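Local atomic coordinates of Serine/threonine/tyrosine-interacting protein (Homo sapiens, PDB entry 2R0B), a protein that lacks catalytic activity as a phosphatase, anchors the kinases ERK1 and ERK2 in the nucleus, and binds the F-box of FBXW7 to keep it out of its ubiquitin ligase. Residues R3-P17 against F124-P136. Sequence-based numbering, arbitrary orientation.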
loop_
_atom_site.group_PDB
_atom_site.type_symbol
_atom_site.label_atom_id
_atom_site.label_comp_id
_atom_site.label_asym_id
_atom_site.label_seq_id
_atom_site.Cartn_x
_atom_site.Cartn_y
_atom_site.Cartn_z
ATOM N N ARG A 3 -7.944 11.164 7.070
ATOM C CA ARG A 3 -6.767 10.437 7.681
ATOM C C ARG A 3 -7.131 9.060 8.245
ATOM O O ARG A 3 -6.322 8.125 8.139
ATOM C CB ARG A 3 -6.068 11.335 8.735
ATOM C CG ARG A 3 -5.358 10.609 9.916
ATOM C CD ARG A 3 -4.013 10.001 9.522
ATOM N NE ARG A 3 -3.388 9.356 10.669
ATOM C CZ ARG A 3 -3.697 8.140 11.120
ATOM N NH1 ARG A 3 -3.075 7.666 12.206
ATOM N NH2 ARG A 3 -4.621 7.397 10.498
ATOM N N ARG A 4 -8.341 8.917 8.799
ATOM C CA ARG A 4 -8.793 7.619 9.336
ATOM C C ARG A 4 -9.678 6.809 8.366
ATOM O O ARG A 4 -10.334 5.847 8.766
ATOM C CB ARG A 4 -9.457 7.791 10.715
ATOM C CG ARG A 4 -8.515 8.419 11.762
ATOM C CD ARG A 4 -9.043 8.321 13.198
ATOM N NE ARG A 4 -8.879 6.984 13.772
ATOM C CZ ARG A 4 -7.755 6.557 14.359
ATOM N NH1 ARG A 4 -6.695 7.354 14.461
ATOM N NH2 ARG A 4 -7.689 5.325 14.843
ATOM N N GLU A 5 -9.672 7.202 7.097
ATOM C CA GLU A 5 -10.399 6.507 6.037
ATOM C C GLU A 5 -9.497 6.230 4.836
ATOM O O GLU A 5 -8.415 6.818 4.707
ATOM C CB GLU A 5 -11.645 7.297 5.597
ATOM C CG GLU A 5 -11.372 8.669 4.991
ATOM C CD GLU A 5 -12.651 9.481 4.732
ATOM O OE1 GLU A 5 -13.729 9.071 5.196
ATOM O OE2 GLU A 5 -12.575 10.511 4.021
ATOM N N MET A 6 -9.952 5.323 3.975
ATOM C CA MET A 6 -9.212 4.963 2.749
ATOM C C MET A 6 -9.614 5.855 1.564
ATOM O O MET A 6 -10.782 6.281 1.456
ATOM C CB MET A 6 -9.395 3.466 2.403
ATOM C CG MET A 6 -10.777 3.041 1.865
ATOM S SD MET A 6 -10.981 1.294 1.368
ATOM C CE MET A 6 -12.651 1.338 0.658
ATOM N N GLN A 7 -8.638 6.139 0.691
ATOM C CA GLN A 7 -8.886 6.872 -0.541
ATOM C C GLN A 7 -8.556 6.020 -1.757
ATOM O O GLN A 7 -7.580 5.284 -1.732
ATOM C CB GLN A 7 -8.041 8.138 -0.583
ATOM C CG GLN A 7 -8.577 9.220 0.357
ATOM C CD GLN A 7 -8.012 9.067 1.743
ATOM O OE1 GLN A 7 -6.825 8.817 1.887
ATOM N NE2 GLN A 7 -8.842 9.235 2.766
ATOM N N GLU A 8 -9.361 6.123 -2.821
ATOM C CA GLU A 8 -8.962 5.581 -4.119
ATOM C C GLU A 8 -7.864 6.425 -4.732
ATOM O O GLU A 8 -8.037 7.623 -4.986
ATOM C CB GLU A 8 -10.140 5.439 -5.104
ATOM C CG GLU A 8 -9.848 4.415 -6.224
ATOM C CD GLU A 8 -11.081 3.966 -7.044
ATOM O OE1 GLU A 8 -12.230 4.356 -6.729
ATOM O OE2 GLU A 8 -10.901 3.210 -8.029
ATOM N N ILE A 9 -6.726 5.795 -4.982
ATOM C CA ILE A 9 -5.557 6.511 -5.465
ATOM C C ILE A 9 -5.500 6.453 -6.986
ATOM O O ILE A 9 -5.181 7.443 -7.673
ATOM C CB ILE A 9 -4.277 5.904 -4.882
ATOM C CG1 ILE A 9 -4.278 5.982 -3.333
ATOM C CG2 ILE A 9 -3.044 6.585 -5.471
ATOM C CD1 ILE A 9 -4.493 7.393 -2.762
ATOM N N LEU A 10 -5.763 5.267 -7.512
ATOM C CA LEU A 10 -5.896 5.103 -8.942
ATOM C C LEU A 10 -6.946 4.026 -9.153
ATOM O O LEU A 10 -7.354 3.373 -8.210
ATOM C CB LEU A 10 -4.559 4.781 -9.622
ATOM C CG LEU A 10 -3.730 3.540 -9.297
ATOM C CD1 LEU A 10 -4.032 2.381 -10.233
ATOM C CD2 LEU A 10 -2.245 3.862 -9.334
ATOM N N PRO A 11 -7.431 3.871 -10.385
ATOM C CA PRO A 11 -8.544 2.929 -10.521
ATOM C C PRO A 11 -8.290 1.553 -9.894
ATOM O O PRO A 11 -7.394 0.815 -10.320
ATOM C CB PRO A 11 -8.738 2.848 -12.022
ATOM C CG PRO A 11 -8.268 4.153 -12.529
ATOM C CD PRO A 11 -7.087 4.526 -11.666
ATOM N N GLY A 12 -9.084 1.212 -8.875
ATOM C CA GLY A 12 -8.962 -0.098 -8.251
ATOM C C GLY A 12 -7.886 -0.249 -7.178
ATOM O O GLY A 12 -7.717 -1.347 -6.635
ATOM N N LEU A 13 -7.181 0.821 -6.845
ATOM C CA LEU A 13 -6.115 0.734 -5.820
ATOM C C LEU A 13 -6.371 1.787 -4.766
ATOM O O LEU A 13 -6.370 2.974 -5.070
ATOM C CB LEU A 13 -4.728 0.922 -6.442
ATOM C CG LEU A 13 -3.517 0.930 -5.512
ATOM C CD1 LEU A 13 -3.350 -0.429 -4.851
ATOM C CD2 LEU A 13 -2.232 1.337 -6.245
ATOM N N PHE A 14 -6.598 1.340 -3.534
ATOM C CA PHE A 14 -6.962 2.194 -2.427
ATOM C C PHE A 14 -5.849 2.184 -1.386
ATOM O O PHE A 14 -5.129 1.186 -1.248
ATOM C CB PHE A 14 -8.248 1.684 -1.749
ATOM C CG PHE A 14 -9.470 1.703 -2.632
ATOM C CD1 PHE A 14 -10.480 2.639 -2.401
ATOM C CD2 PHE A 14 -9.635 0.775 -3.658
ATOM C CE1 PHE A 14 -11.634 2.653 -3.185
ATOM C CE2 PHE A 14 -10.803 0.787 -4.461
ATOM C CZ PHE A 14 -11.784 1.745 -4.225
ATOM N N LEU A 15 -5.736 3.287 -0.647
ATOM C CA LEU A 15 -4.694 3.451 0.373
ATOM C C LEU A 15 -5.336 3.964 1.642
ATOM O O LEU A 15 -6.099 4.929 1.609
ATOM C CB LEU A 15 -3.635 4.452 -0.112
ATOM C CG LEU A 15 -2.555 4.931 0.881
ATOM C CD1 LEU A 15 -1.649 3.817 1.392
ATOM C CD2 LEU A 15 -1.722 6.085 0.301
ATOM N N GLY A 16 -5.018 3.342 2.778
ATOM C CA GLY A 16 -5.720 3.699 4.016
ATOM C C GLY A 16 -4.899 3.387 5.253
ATOM O O GLY A 16 -3.855 2.769 5.148
ATOM N N PRO A 17 -5.382 3.824 6.429
ATOM C CA PRO A 17 -4.841 3.454 7.726
ATOM C C PRO A 17 -5.399 2.068 8.104
ATOM O O PRO A 17 -6.256 1.519 7.405
ATOM C CB PRO A 17 -5.417 4.532 8.657
ATOM C CG PRO A 17 -6.801 4.796 8.054
ATOM C CD PRO A 17 -6.579 4.689 6.554
ATOM N N PHE A 124 4.867 10.929 -5.921
ATOM C CA PHE A 124 4.580 11.390 -4.568
ATOM C C PHE A 124 3.521 12.508 -4.620
ATOM O O PHE A 124 2.527 12.472 -3.913
ATOM C CB PHE A 124 5.839 11.840 -3.825
ATOM C CG PHE A 124 5.537 12.564 -2.536
ATOM C CD1 PHE A 124 5.321 11.846 -1.359
ATOM C CD2 PHE A 124 5.406 13.950 -2.517
ATOM C CE1 PHE A 124 4.999 12.497 -0.167
ATOM C CE2 PHE A 124 5.109 14.620 -1.312
ATOM C CZ PHE A 124 4.895 13.897 -0.147
ATOM N N ALA A 125 3.709 13.478 -5.506
ATOM C CA ALA A 125 2.735 14.574 -5.637
ATOM C C ALA A 125 1.320 14.094 -6.008
ATOM O O ALA A 125 0.311 14.604 -5.504
ATOM C CB ALA A 125 3.256 15.621 -6.643
ATOM N N TYR A 126 1.256 13.101 -6.885
ATOM C CA TYR A 126 -0.002 12.552 -7.363
ATOM C C TYR A 126 -0.753 11.932 -6.184
ATOM O O TYR A 126 -1.961 12.134 -5.998
ATOM C CB TYR A 126 0.269 11.516 -8.475
ATOM C CG TYR A 126 -0.973 10.807 -8.875
ATOM C CD1 TYR A 126 -1.724 11.254 -9.956
ATOM C CD2 TYR A 126 -1.446 9.706 -8.141
ATOM C CE1 TYR A 126 -2.893 10.613 -10.317
ATOM C CE2 TYR A 126 -2.624 9.060 -8.489
ATOM C CZ TYR A 126 -3.339 9.508 -9.569
ATOM O OH TYR A 126 -4.515 8.881 -9.906
ATOM N N VAL A 127 -0.030 11.171 -5.373
ATOM C CA VAL A 127 -0.675 10.492 -4.250
ATOM C C VAL A 127 -1.051 11.482 -3.152
ATOM O O VAL A 127 -2.123 11.379 -2.576
ATOM C CB VAL A 127 0.175 9.315 -3.703
ATOM C CG1 VAL A 127 -0.483 8.667 -2.459
ATOM C CG2 VAL A 127 0.383 8.306 -4.766
ATOM N N GLN A 128 -0.179 12.456 -2.892
ATOM C CA GLN A 128 -0.429 13.484 -1.883
ATOM C C GLN A 128 -1.717 14.271 -2.188
ATOM O O GLN A 128 -2.458 14.676 -1.277
ATOM C CB GLN A 128 0.778 14.422 -1.843
ATOM C CG GLN A 128 0.803 15.416 -0.705
ATOM C CD GLN A 128 2.019 16.337 -0.802
ATOM O OE1 GLN A 128 2.310 16.910 -1.867
ATOM N NE2 GLN A 128 2.731 16.484 0.303
ATOM N N GLU A 129 -2.011 14.466 -3.471
ATOM C CA GLU A 129 -3.219 15.200 -3.848
ATOM C C GLU A 129 -4.483 14.431 -3.423
ATOM O O GLU A 129 -5.520 15.048 -3.107
ATOM C CB GLU A 129 -3.223 15.520 -5.353
ATOM C CG GLU A 129 -2.126 16.513 -5.758
ATOM C CD GLU A 129 -2.546 17.982 -5.737
ATOM O OE1 GLU A 129 -3.419 18.372 -4.912
ATOM O OE2 GLU A 129 -1.979 18.751 -6.556
ATOM N N ARG A 130 -4.379 13.103 -3.374
ATOM C CA ARG A 130 -5.505 12.235 -2.996
ATOM C C ARG A 130 -5.550 11.928 -1.497
ATOM O O ARG A 130 -6.631 11.831 -0.912
ATOM C CB ARG A 130 -5.429 10.913 -3.751
ATOM C CG ARG A 130 -6.037 10.926 -5.145
ATOM C CD ARG A 130 -4.976 10.765 -6.205
ATOM N NE ARG A 130 -5.474 11.167 -7.519
ATOM C CZ ARG A 130 -4.946 12.132 -8.272
ATOM N NH1 ARG A 130 -5.487 12.396 -9.448
ATOM N NH2 ARG A 130 -3.876 12.819 -7.876
ATOM N N ARG A 131 -4.378 11.728 -0.895
ATOM C CA ARG A 131 -4.274 11.494 0.546
ATOM C C ARG A 131 -3.252 12.467 1.129
ATOM O O ARG A 131 -2.027 12.257 1.089
ATOM C CB ARG A 131 -3.915 10.035 0.863
ATOM C CG ARG A 131 -3.934 9.729 2.376
ATOM C CD ARG A 131 -3.687 8.240 2.621
ATOM N NE ARG A 131 -3.578 7.927 4.048
ATOM C CZ ARG A 131 -4.598 7.891 4.909
ATOM N NH1 ARG A 131 -5.841 8.180 4.509
ATOM N NH2 ARG A 131 -4.363 7.622 6.185
ATOM N N PHE A 132 -3.779 13.552 1.682
ATOM C CA PHE A 132 -2.985 14.713 2.040
ATOM C C PHE A 132 -1.844 14.450 3.019
ATOM O O PHE A 132 -0.867 15.189 3.043
ATOM C CB PHE A 132 -3.901 15.832 2.560
ATOM C CG PHE A 132 -4.414 15.608 3.960
ATOM C CD1 PHE A 132 -3.614 15.911 5.066
ATOM C CD2 PHE A 132 -5.711 15.151 4.168
ATOM C CE1 PHE A 132 -4.084 15.724 6.373
ATOM C CE2 PHE A 132 -6.197 14.969 5.462
ATOM C CZ PHE A 132 -5.378 15.250 6.568
ATOM N N CYS A 133 -1.975 13.391 3.814
ATOM C CA CYS A 133 -1.105 13.202 4.950
ATOM C C CYS A 133 0.125 12.332 4.653
ATOM O O CYS A 133 0.947 12.116 5.564
ATOM C CB CYS A 133 -1.913 12.616 6.120
ATOM S SG CYS A 133 -2.561 10.988 5.788
ATOM N N ILE A 134 0.292 11.868 3.402
ATOM C CA ILE A 134 1.405 10.930 3.126
ATOM C C ILE A 134 2.801 11.533 3.260
ATOM O O ILE A 134 3.039 12.720 2.942
ATOM C CB ILE A 134 1.271 10.137 1.769
ATOM C CG1 ILE A 134 1.488 11.049 0.563
ATOM C CG2 ILE A 134 -0.044 9.411 1.702
ATOM C CD1 ILE A 134 2.070 10.330 -0.688
ATOM N N ASN A 135 3.728 10.704 3.738
ATOM C CA ASN A 135 5.073 11.161 4.050
ATOM C C ASN A 135 6.011 9.960 4.247
ATOM O O ASN A 135 6.360 9.619 5.375
ATOM C CB ASN A 135 5.011 12.095 5.272
ATOM C CG ASN A 135 6.339 12.750 5.611
ATOM O OD1 ASN A 135 7.230 12.938 4.766
ATOM N ND2 ASN A 135 6.475 13.108 6.873
ATOM N N PRO A 136 6.425 9.304 3.138
ATOM C CA PRO A 136 7.372 8.208 3.334
ATOM C C PRO A 136 8.653 8.741 3.981
ATOM O O PRO A 136 9.111 9.857 3.649
ATOM C CB PRO A 136 7.650 7.714 1.903
ATOM C CG PRO A 136 6.516 8.199 1.090
ATOM C CD PRO A 136 6.131 9.511 1.708
#
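Helix-to-hairpin packing joins helix 120-130 and the loop after it to the N-terminal beta hairpin of this dual-specificity phosphatase-like domain, with Arg-131 hydrogen-bonded to Arg-3 and Gln-7 at one end, Tyr-126 to Ile-9 at the other, and a small apolar patch between. Swung away from its own backbone N (chi1 -174°) and extended as far as NE, the arginine reaches past Leu-15, whose CD2 lies 3.7 Å from Arg-131 CD. Its NH1 meets Gln-7 OE1 at 2.9 Å on a lone pair, amide and guanidinium nearly coplanar (11°), while NH2 hydrogen-bonds to Arg-3 O at 2.8 Å. Pro-17 CD lies 3.7 Å from Arg-131 NH2. With an alanine here, Arg-3 O and Gln-7 OE1, along with the Ala-99 and Gly-100 carbonyls, are likely to lose these donors and the N-terminal segment its anchor. Farther along, Tyr-126 OH donates to Ile-9 O (2.7 Å) at the classic bulge of Ile-9 and Leu-10 opposite Leu-13. The tyrosine ring's face carries Arg-130 NH2, itself hydrogen-bonded to Tyr-126 O. Between these ends, Ile-9 CG2 packs on Val-127 CG2 at 3.9 Å. Ile-112 of helix 103-116 touches both Ile-9 and Val-127, Arg-131 also hydrogen-bonds through NH2 to Ala-99 O and through NE to Gly-100 O, and strand 13-16 joins the hairpin to strand 93-96.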